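Local coordinates for protein condensin complex subunit 3 (Schizosaccharomyces pombe, PDB 5OQR) that serves as a regulatory subunit of the condensin complex, which is required to convert interphase chromatin into condensed, mitotic-like chromosomes, at residues 530-535 with 542-547; 568-573 with 587-592. All coordinates share one frame; numbering follows the deposited sequence.

Contact 1: 530-535 with 542-547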
loop_
_atom_site.group_PDB
_atom_site.type_symbol
_atom_site.label_atom_id
_atom_site.label_comp_id
_atom_site.label_asym_id
_atom_site.label_seq_id
_atom_site.Cartn_x
_atom_site.Cartn_y
_atom_site.Cartn_z
ATOM N N HIS A 530 8.076 -25.281 26.395
ATOM C CA HIS A 530 7.303 -26.515 26.308
ATOM C C HIS A 530 5.997 -26.299 25.558
ATOM O O HIS A 530 5.490 -27.223 24.913
ATOM C CB HIS A 530 7.030 -27.054 27.711
ATOM C CG HIS A 530 6.291 -28.356 27.726
ATOM N ND1 HIS A 530 4.955 -28.450 28.046
ATOM C CD2 HIS A 530 6.703 -29.618 27.457
ATOM C CE1 HIS A 530 4.575 -29.713 27.976
ATOM N NE2 HIS A 530 5.617 -30.442 27.621
ATOM N N CYS A 531 5.439 -25.088 25.622
ATOM C CA CYS A 531 4.219 -24.801 24.875
ATOM C C CYS A 531 4.470 -24.831 23.374
ATOM O O CYS A 531 3.602 -25.254 22.604
ATOM C CB CYS A 531 3.654 -23.442 25.292
ATOM S SG CYS A 531 2.817 -23.434 26.892
ATOM N N TYR A 532 5.649 -24.392 22.934
ATOM C CA TYR A 532 5.895 -24.288 21.501
ATOM C C TYR A 532 6.102 -25.659 20.869
ATOM O O TYR A 532 5.526 -25.960 19.818
ATOM C CB TYR A 532 7.104 -23.398 21.229
ATOM C CG TYR A 532 7.270 -23.105 19.759
ATOM C CD1 TYR A 532 7.921 -24.002 18.924
ATOM C CD2 TYR A 532 6.757 -21.947 19.202
ATOM C CE1 TYR A 532 8.062 -23.750 17.581
ATOM C CE2 TYR A 532 6.894 -21.685 17.857
ATOM C CZ TYR A 532 7.548 -22.591 17.052
ATOM O OH TYR A 532 7.691 -22.342 15.710
ATOM N N GLU A 533 6.930 -26.502 21.486
ATOM C CA GLU A 533 7.299 -27.761 20.848
ATOM C C GLU A 533 6.144 -28.756 20.866
ATOM O O GLU A 533 5.849 -29.394 19.850
ATOM C CB GLU A 533 8.539 -28.357 21.518
ATOM C CG GLU A 533 8.514 -28.374 23.038
ATOM C CD GLU A 533 9.702 -29.113 23.628
ATOM O OE1 GLU A 533 10.133 -30.125 23.031
ATOM O OE2 GLU A 533 10.214 -28.675 24.681
ATOM N N LYS A 534 5.473 -28.898 22.007
ATOM C CA LYS A 534 4.434 -29.905 22.174
ATOM C C LYS A 534 3.023 -29.335 22.093
ATOM O O LYS A 534 2.059 -30.082 22.285
ATOM C CB LYS A 534 4.613 -30.626 23.516
ATOM C CG LYS A 534 5.991 -31.241 23.718
ATOM C CD LYS A 534 6.119 -32.607 23.070
ATOM C CE LYS A 534 7.585 -33.000 22.942
ATOM N NZ LYS A 534 7.771 -34.451 22.699
ATOM N N GLY A 535 2.874 -28.041 21.809
ATOM C CA GLY A 535 1.577 -27.406 21.787
ATOM C C GLY A 535 1.042 -27.197 20.378
ATOM O O GLY A 535 1.733 -27.377 19.381
ATOM N N THR A 542 1.194 -18.209 21.122
ATOM C CA THR A 542 1.233 -17.631 22.460
ATOM C C THR A 542 2.657 -17.609 22.996
ATOM O O THR A 542 3.057 -16.660 23.677
ATOM C CB THR A 542 0.311 -18.415 23.399
ATOM O OG1 THR A 542 -1.048 -18.240 22.986
ATOM C CG2 THR A 542 0.450 -17.940 24.843
ATOM N N ALA A 543 3.436 -18.647 22.695
ATOM C CA ALA A 543 4.823 -18.693 23.140
ATOM C C ALA A 543 5.648 -17.596 22.479
ATOM O O ALA A 543 6.410 -16.893 23.150
ATOM C CB ALA A 543 5.418 -20.068 22.845
ATOM N N ILE A 544 5.507 -17.434 21.161
ATOM C CA ILE A 544 6.298 -16.438 20.440
ATOM C C ILE A 544 6.030 -15.044 20.992
ATOM O O ILE A 544 6.959 -14.268 21.245
ATOM C CB ILE A 544 6.005 -16.505 18.928
ATOM C CG1 ILE A 544 6.352 -17.885 18.359
ATOM C CG2 ILE A 544 6.773 -15.419 18.177
ATOM C CD1 ILE A 544 7.823 -18.240 18.395
ATOM N N ARG A 545 4.755 -14.695 21.170
ATOM C CA ARG A 545 4.426 -13.369 21.684
ATOM C C ARG A 545 4.942 -13.186 23.102
ATOM O O ARG A 545 5.476 -12.126 23.448
ATOM C CB ARG A 545 2.914 -13.143 21.643
ATOM C CG ARG A 545 2.290 -13.215 20.262
ATOM C CD ARG A 545 0.844 -12.740 20.296
ATOM N NE ARG A 545 0.074 -13.222 19.155
ATOM C CZ ARG A 545 -0.637 -14.344 19.145
ATOM N NH1 ARG A 545 -0.689 -15.120 20.218
ATOM N NH2 ARG A 545 -1.302 -14.693 18.053
ATOM N N THR A 546 4.789 -14.208 23.942
ATOM C CA THR A 546 5.195 -14.092 25.338
ATOM C C THR A 546 6.702 -13.926 25.458
ATOM O O THR A 546 7.185 -12.982 26.092
ATOM C CB THR A 546 4.728 -15.321 26.116
ATOM O OG1 THR A 546 3.320 -15.492 25.934
ATOM C CG2 THR A 546 5.032 -15.167 27.595
ATOM N N LEU A 547 7.463 -14.840 24.855
ATOM C CA LEU A 547 8.918 -14.776 24.951
ATOM C C LEU A 547 9.456 -13.503 24.312
ATOM O O LEU A 547 10.396 -12.890 24.831
ATOM C CB LEU A 547 9.529 -16.018 24.307
ATOM C CG LEU A 547 9.302 -17.297 25.119
ATOM C CD1 LEU A 547 9.350 -18.526 24.237
ATOM C CD2 LEU A 547 10.327 -17.403 26.223
#
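Tyr532 meets Ala543 and Ile544 where the two antiparallel helices of a HEAT repeat, 518-534 and 537-554, come together beside the short turn that joins them. The backbones are nearest at Tyr532 and Ala543, whose CA atoms lie 5.9 Å apart, a spacing that the small alanine permits. Here the contact is methylene against methyl: CB of Tyr532 stands 4.1 Å from CB of Ala543, and the same methyl lies at the edge of the phenol ring, close to its plane. Ile544 supplies the second touch. Its CD1 comes to 3.6 Å from CE2 of Tyr532, with CG1 following at 3.9 Å from that same ring carbon, so CD2 and CE2 meet the end of the isoleucine at a slant. The tyrosine's first torsion sets this up: with CG opposite the backbone N (chi1 -172°), the ring is carried past Ala543 to the level of the isoleucine tip. Beyond this pair of helices the ring also packs on Ile569, Glu572 and Ala573 of helix 563-574; from within helix 537-554, Lys540 makes a cation-pi contact with the ring and a hydrogen bond to the Tyr532 carbonyl. Cutting Tyr532 back to an alanine is likely to open a gap beside Ile544 CD1 and deprive the Lys540 ammonium of its aromatic partner. All three touching residues are buried, and the contacts between the segments are wholly apolar. Within 542-547 itself, the carbonyl O of Thr542 accepts hydrogen bonds from both the backbone N and the hydroxyl of Thr546, which reach it from opposite faces of its plane; Thr546 OG1 sits 2.6 Å from that oxygen, tilted 29° from the carbonyl plane.

Contact 2: 568-573 with 587-592; sequences SILFEA and AEAIAK
Leu570 packs against Ala589 and Ile590, joining helices 563-574 and 580-597 as a consecutive helical hairpin of the condensin subunit's alpha-solenoid. The tight part is confined to these three buried residues. The leucine divides its touches between two neighbours: its branch methyl CD2 reaches CB of Ala589 at 3.8 Å, while its CB faces CG1 of Ile590 at 4.2 Å. Ile590 then extends past the leucine side chain to the backbone, placing CD1 3.8 Å from the carbonyl O of Leu570, a van der Waals approach. Its CG1 lies opposite the carbonyl carbon (chi1 -66°), which directs the longer branch across the interface. The nearest CA atoms, those of Leu570 and Ile590, are 7.1 Å apart, a separation filled by the leucine and isoleucine side chains.

Away from these three residues the contact thins. The CB of Ala573 points toward 587-592 but makes no contact with it, and Phe571 starts away from it, its ring stacking on Phe604 of helix 601-613. Ser568 and Glu572 lie on an exposed part of helix 563-574, although Glu572 also touches Tyr532. The far side of 587-592 is different, because another protein chain covers it: Glu588 OE2 is hydrogen-bonded to an aromatic side chain of that chain, and Lys592 makes a cation-pi contact with an aromatic residue there, while its NZ is hydrogen-bonded to the partner's backbone.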
loop_
_atom_site.group_PDB
_atom_site.type_symbol
_atom_site.label_atom_id
_atom_site.label_comp_id
_atom_site.label_asym_id
_atom_site.label_seq_id
_atom_site.Cartn_x
_atom_site.Cartn_y
_atom_site.Cartn_z
ATOM N N SER A 568 15.831 -20.748 18.718
ATOM C CA SER A 568 15.406 -21.946 18.004
ATOM C C SER A 568 13.948 -21.848 17.574
ATOM O O SER A 568 13.621 -22.053 16.399
ATOM C CB SER A 568 15.627 -23.177 18.879
ATOM O OG SER A 568 15.077 -24.334 18.276
ATOM N N ILE A 569 13.049 -21.540 18.514
ATOM C CA ILE A 569 11.632 -21.481 18.171
ATOM C C ILE A 569 11.365 -20.341 17.200
ATOM O O ILE A 569 10.463 -20.432 16.361
ATOM C CB ILE A 569 10.759 -21.363 19.436
ATOM C CG1 ILE A 569 10.969 -20.017 20.134
ATOM C CG2 ILE A 569 11.068 -22.498 20.399
ATOM C CD1 ILE A 569 9.930 -19.712 21.173
ATOM N N LEU A 570 12.139 -19.257 17.288
ATOM C CA LEU A 570 12.004 -18.173 16.323
ATOM C C LEU A 570 12.417 -18.625 14.927
ATOM O O LEU A 570 11.792 -18.235 13.934
ATOM C CB LEU A 570 12.833 -16.969 16.766
ATOM C CG LEU A 570 12.316 -16.196 17.981
ATOM C CD1 LEU A 570 13.356 -15.207 18.470
ATOM C CD2 LEU A 570 11.022 -15.472 17.649
ATOM N N PHE A 571 13.470 -19.443 14.828
ATOM C CA PHE A 571 13.841 -20.018 13.540
ATOM C C PHE A 571 12.761 -20.961 13.036
ATOM O O PHE A 571 12.305 -20.852 11.892
ATOM C CB PHE A 571 15.173 -20.769 13.649
ATOM C CG PHE A 571 16.369 -19.878 13.762
ATOM C CD1 PHE A 571 16.634 -18.928 12.795
ATOM C CD2 PHE A 571 17.241 -20.004 14.829
ATOM C CE1 PHE A 571 17.737 -18.110 12.898
ATOM C CE2 PHE A 571 18.345 -19.189 14.935
ATOM C CZ PHE A 571 18.593 -18.242 13.966
ATOM N N GLU A 572 12.346 -21.906 13.880
ATOM C CA GLU A 572 11.348 -22.887 13.474
ATOM C C GLU A 572 10.070 -22.203 13.007
ATOM O O GLU A 572 9.500 -22.566 11.971
ATOM C CB GLU A 572 11.064 -23.838 14.636
ATOM C CG GLU A 572 10.345 -25.109 14.243
ATOM C CD GLU A 572 10.224 -26.080 15.399
ATOM O OE1 GLU A 572 9.227 -26.830 15.448
ATOM O OE2 GLU A 572 11.126 -26.089 16.263
ATOM N N ALA A 573 9.608 -21.200 13.756
ATOM C CA ALA A 573 8.402 -20.477 13.366
ATOM C C ALA A 573 8.565 -19.853 11.988
ATOM O O ALA A 573 7.684 -19.964 11.131
ATOM C CB ALA A 573 8.076 -19.399 14.400
ATOM N N ALA A 587 8.381 -14.060 11.965
ATOM C CA ALA A 587 9.017 -12.985 11.215
ATOM C C ALA A 587 8.855 -11.651 11.928
ATOM O O ALA A 587 9.808 -10.871 12.028
ATOM C CB ALA A 587 8.435 -12.910 9.805
ATOM N N GLU A 588 7.653 -11.371 12.432
ATOM C CA GLU A 588 7.418 -10.106 13.117
ATOM C C GLU A 588 8.210 -10.028 14.415
ATOM O O GLU A 588 8.810 -8.993 14.719
ATOM C CB GLU A 588 5.926 -9.927 13.386
ATOM C CG GLU A 588 5.540 -8.515 13.777
ATOM C CD GLU A 588 4.048 -8.348 13.973
ATOM O OE1 GLU A 588 3.301 -9.320 13.732
ATOM O OE2 GLU A 588 3.622 -7.244 14.369
ATOM N N ALA A 589 8.230 -11.115 15.189
ATOM C CA ALA A 589 8.973 -11.125 16.444
ATOM C C ALA A 589 10.451 -10.831 16.209
ATOM O O ALA A 589 11.043 -9.984 16.886
ATOM C CB ALA A 589 8.797 -12.472 17.141
ATOM N N ILE A 590 11.062 -11.530 15.252
ATOM C CA ILE A 590 12.461 -11.280 14.913
ATOM C C ILE A 590 12.664 -9.815 14.550
ATOM O O ILE A 590 13.614 -9.169 15.003
ATOM C CB ILE A 590 12.901 -12.214 13.772
ATOM C CG1 ILE A 590 12.897 -13.665 14.253
ATOM C CG2 ILE A 590 14.286 -11.837 13.255
ATOM C CD1 ILE A 590 12.776 -14.677 13.145
ATOM N N ALA A 591 11.769 -9.272 13.726
ATOM C CA ALA A 591 11.916 -7.896 13.266
ATOM C C ALA A 591 12.015 -6.924 14.435
ATOM O O ALA A 591 12.897 -6.061 14.462
ATOM C CB ALA A 591 10.746 -7.523 12.358
ATOM N N LYS A 592 11.113 -7.042 15.414
ATOM C CA LYS A 592 11.128 -6.089 16.521
ATOM C C LYS A 592 12.271 -6.365 17.489
ATOM O O LYS A 592 12.823 -5.424 18.069
ATOM C CB LYS A 592 9.786 -6.082 17.261
ATOM C CG LYS A 592 9.087 -7.420 17.382
ATOM C CD LYS A 592 7.856 -7.341 18.274
ATOM C CE LYS A 592 6.736 -6.539 17.626
ATOM N NZ LYS A 592 5.565 -6.409 18.537
#

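Contacts 1 and 2 belong to successive helical hairpins of the solenoid: helices 537-554 and 563-574 follow each other in the chain, and contact 1 closes before contact 2 opens. Their centres are 12 Å apart, and the two touch directly. The phenol oxygen of Tyr532 approaches the backbone of helix 563-574, with OH 3.0 Å from Ala573 N, while Leu547 CD1 packs on Ile569 CD1. Ile544 of contact 1 also packs on Ala589 of contact 2, so apolar packing continues from one hairpin into the next. The second protein chain reaches both contacts, packing on Arg545 and Thr546 in 542-547 and on four residues of 587-592.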